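Local coordinates for adapter protein mecA 1 (Bacillus subtilis, PDB 3JTP), which is an adaptor that targets unfolded and aggregated proteins, and the competence regulator ComK, to the ClpC protease, which its C-terminal domain contacts, at residues 21-27 and 61-65. The protein carries 3 engineered substitutions. Sequence-based numbering, arbitrary orientation.
Sequences SLSKLNV and IMLEY. Engineered in segment 61-65: Met62 (natural residue Leu).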
ATOM      1  N   SER A  21      -5.605  -6.393   6.654  1.00 39.59           N
ATOM      2  CA  SER A  21      -6.990  -5.905   6.569  1.00 42.96           C
ATOM      3  C   SER A  21      -7.285  -5.236   5.243  1.00 45.29           C
ATOM      4  O   SER A  21      -8.282  -5.555   4.609  1.00 45.28           O
ATOM      5  CB  SER A  21      -7.323  -4.919   7.689  1.00 40.51           C
ATOM      6  OG  SER A  21      -7.384  -5.575   8.934  1.00 42.65           O
ATOM      7  N   LEU A  22      -6.428  -4.301   4.825  1.00 43.48           N
ATOM      8  CA  LEU A  22      -6.636  -3.624   3.552  1.00 44.15           C
ATOM      9  C   LEU A  22      -6.662  -4.629   2.416  1.00 45.03           C
ATOM     10  O   LEU A  22      -7.498  -4.545   1.520  1.00 45.46           O
ATOM     11  CB  LEU A  22      -5.550  -2.596   3.286  1.00 43.87           C
ATOM     12  CG  LEU A  22      -5.961  -1.330   2.532  1.00 47.63           C
ATOM     13  CD1 LEU A  22      -4.752  -0.755   1.793  1.00 46.26           C
ATOM     14  CD2 LEU A  22      -7.103  -1.553   1.576  1.00 47.52           C
ATOM     15  N   SER A  23      -5.736  -5.579   2.448  1.00 43.66           N
ATOM     16  CA  SER A  23      -5.631  -6.529   1.351  1.00 46.31           C
ATOM     17  C   SER A  23      -6.890  -7.388   1.195  1.00 49.04           C
ATOM     18  O   SER A  23      -7.244  -7.778   0.089  1.00 47.44           O
ATOM     19  CB  SER A  23      -4.412  -7.434   1.515  1.00 42.38           C
ATOM     20  OG  SER A  23      -4.707  -8.500   2.394  1.00 41.39           O
ATOM     21  N   LYS A  24      -7.559  -7.693   2.299  1.00 49.95           N
ATOM     22  CA  LYS A  24      -8.719  -8.567   2.230  1.00 50.68           C
ATOM     23  C   LYS A  24      -9.839  -7.880   1.450  1.00 58.35           C
ATOM     24  O   LYS A  24     -10.718  -8.546   0.886  1.00 57.83           O
ATOM     25  CB  LYS A  24      -9.198  -8.946   3.623  1.00 49.16           C
ATOM     26  CG  LYS A  24     -10.042 -10.197   3.632  1.00 56.02           C
ATOM     27  CD  LYS A  24     -10.877 -10.336   4.903  1.00 57.94           C
ATOM     28  CE  LYS A  24     -10.083 -10.921   6.074  1.00 56.12           C
ATOM     29  NZ  LYS A  24     -10.999 -11.787   6.915  1.00 57.40           N
ATOM     30  N   LEU A  25      -9.789  -6.550   1.399  1.00 54.61           N
ATOM     31  CA  LEU A  25     -10.866  -5.760   0.805  1.00 57.07           C
ATOM     32  C   LEU A  25     -10.930  -5.803  -0.727  1.00 62.09           C
ATOM     33  O   LEU A  25     -11.837  -5.230  -1.341  1.00 63.84           O
ATOM     34  CB  LEU A  25     -10.804  -4.323   1.310  1.00 55.35           C
ATOM     35  CG  LEU A  25     -11.794  -4.022   2.439  1.00 56.99           C
ATOM     36  CD1 LEU A  25     -12.431  -5.300   2.967  1.00 58.04           C
ATOM     37  CD2 LEU A  25     -11.165  -3.231   3.563  1.00 51.57           C
ATOM     38  N   ASN A  26      -9.981  -6.494  -1.345  1.00 60.61           N
ATOM     39  CA  ASN A  26      -9.919  -6.544  -2.801  1.00 60.98           C
ATOM     40  C   ASN A  26      -9.927  -5.176  -3.457  1.00 63.12           C
ATOM     41  O   ASN A  26     -10.573  -4.976  -4.484  1.00 64.11           O
ATOM     42  CB  ASN A  26     -11.068  -7.376  -3.351  1.00 62.58           C
ATOM     43  CG  ASN A  26     -10.694  -8.820  -3.519  1.00 60.19           C
ATOM     44  OD1 ASN A  26      -9.531  -9.148  -3.779  1.00 57.12           O
ATOM     45  ND2 ASN A  26     -11.675  -9.699  -3.371  1.00 61.76           N
ATOM     46  N   VAL A  27      -9.206  -4.237  -2.852  1.00 63.80           N
ATOM     47  CA  VAL A  27      -9.061  -2.893  -3.385  1.00 63.72           C
ATOM     48  C   VAL A  27      -7.629  -2.726  -3.870  1.00 67.23           C
ATOM     49  O   VAL A  27      -7.162  -1.611  -4.115  1.00 66.29           O
ATOM     50  CB  VAL A  27      -9.298  -1.850  -2.297  1.00 62.88           C
ATOM     51  CG1 VAL A  27      -8.079  -1.754  -1.414  1.00 60.07           C
ATOM     52  CG2 VAL A  27      -9.587  -0.507  -2.913  1.00 63.19           C
ATOM     53  N   ILE A  61     -10.843   4.071   1.087  1.00 53.28           N
ATOM     54  CA  ILE A  61     -10.814   2.886   1.939  1.00 53.10           C
ATOM     55  C   ILE A  61      -9.399   2.595   2.399  1.00 52.66           C
ATOM     56  O   ILE A  61      -9.178   2.232   3.559  1.00 52.09           O
ATOM     57  CB  ILE A  61     -11.405   1.650   1.262  1.00 56.74           C
ATOM     58  CG1 ILE A  61     -12.927   1.778   1.191  1.00 58.06           C
ATOM     59  CG2 ILE A  61     -11.030   0.385   2.035  1.00 53.88           C
ATOM     60  CD1 ILE A  61     -13.548   0.891   0.141  1.00 57.64           C
ATOM     61  N   MET A  62      -8.433   2.770   1.500  1.00 53.29           N
ATOM     62  CA  MET A  62      -7.047   2.574   1.878  1.00 49.24           C
ATOM     63  C   MET A  62      -6.745   3.457   3.075  1.00 49.10           C
ATOM     64  O   MET A  62      -6.035   3.045   3.986  1.00 50.22           O
ATOM     65  CB  MET A  62      -6.095   2.875   0.712  1.00 50.56           C
ATOM     66  CG  MET A  62      -5.958   1.747  -0.311  1.00 49.68           C
ATOM     67  SD  MET A  62      -4.896   2.231  -1.687  1.00 34.50           S
ATOM     68  CE  MET A  62      -4.300   0.696  -2.276  1.00 42.58           C
ATOM     69  N   LEU A  63      -7.311   4.662   3.088  1.00 51.03           N
ATOM     70  CA  LEU A  63      -7.023   5.628   4.146  1.00 47.28           C
ATOM     71  C   LEU A  63      -7.770   5.376   5.443  1.00 50.10           C
ATOM     72  O   LEU A  63      -7.728   6.210   6.353  1.00 48.90           O
ATOM     73  CB  LEU A  63      -7.322   7.054   3.690  1.00 49.07           C
ATOM     74  CG  LEU A  63      -6.436   7.655   2.609  1.00 49.88           C
ATOM     75  CD1 LEU A  63      -6.858   9.094   2.364  1.00 46.36           C
ATOM     76  CD2 LEU A  63      -4.970   7.571   3.011  1.00 47.94           C
ATOM     77  N   GLU A  64      -8.483   4.260   5.539  1.00 49.65           N
ATOM     78  CA  GLU A  64      -9.021   3.879   6.843  1.00 49.92           C
ATOM     79  C   GLU A  64      -7.989   3.070   7.601  1.00 46.56           C
ATOM     80  O   GLU A  64      -7.984   3.046   8.833  1.00 43.52           O
ATOM     81  CB  GLU A  64     -10.312   3.087   6.695  1.00 53.91           C
ATOM     82  CG  GLU A  64     -11.406   3.924   6.119  1.00 53.33           C
ATOM     83  CD  GLU A  64     -12.756   3.524   6.605  1.00 51.20           C
ATOM     84  OE1 GLU A  64     -13.689   4.250   6.240  1.00 54.69           O
ATOM     85  OE2 GLU A  64     -12.890   2.515   7.341  1.00 48.66           O
ATOM     86  N   TYR A  65      -7.114   2.413   6.840  1.00 46.79           N
ATOM     87  CA  TYR A  65      -6.064   1.589   7.404  1.00 43.37           C
ATOM     88  C   TYR A  65      -4.707   2.270   7.383  1.00 42.84           C
ATOM     89  O   TYR A  65      -3.777   1.818   8.045  1.00 41.85           O
ATOM     90  CB  TYR A  65      -6.026   0.256   6.681  1.00 42.68           C
ATOM     91  CG  TYR A  65      -7.309  -0.471   6.921  1.00 43.63           C
ATOM     92  CD1 TYR A  65      -7.578  -1.037   8.165  1.00 42.12           C
ATOM     93  CD2 TYR A  65      -8.278  -0.527   5.950  1.00 44.31           C
ATOM     94  CE1 TYR A  65      -8.758  -1.668   8.425  1.00 38.60           C
ATOM     95  CE2 TYR A  65      -9.480  -1.162   6.200  1.00 50.87           C
ATOM     96  CZ  TYR A  65      -9.705  -1.728   7.447  1.00 41.55           C
ATOM     97  OH  TYR A  65     -10.874  -2.357   7.693  1.00 43.58           O
TER
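The phenol ring of Tyr65 turns one face toward the end of helix 16-24; Ser21 CB and the backbone N of Leu22 lie over that face, Ser21 CB in a CH-pi contact 4.0 Å from the ring centroid and 27° off its normal. On the CE2 side Leu25 CD2 comes in obliquely, 3.8 Å from Tyr65 CE2. With CG beside its own backbone N (chi1 -64°), Tyr65 reaches across to meet both. The same Leu25 methyl meets the Ile61 branch methyl, CD2 to CG2 at 3.9 Å, and so bridges successive turns of helix 54-65. In this C-terminal domain of MecA, both helices pack against the antiparallel sheet, Leu22 and Met62 touching its strands, and the contact joins the helices' C-terminal parts, with no hydrogen bond between residues 21-27 and 61-65. Deeper in lies Leu22, whose CD1 presses on the CG of Met62, an engineered residue, at a tight 3.5 Å, and whose CG lies 4.2 Å from Tyr65 CD2. With alanine in place of Leu22, a gap is likely to open beside the Met62 side chain, and the Tyr65 ring would lose its neighbour near CD2. Beyond the helix end, where Asn26 adopts positive phi, the chain swings round to residues 61-65 and brings Val27 CG1 to 4.2 Å from Met62 CG, while the extended Met62 chain places its CE methyl 4.1 Å from Val27 O.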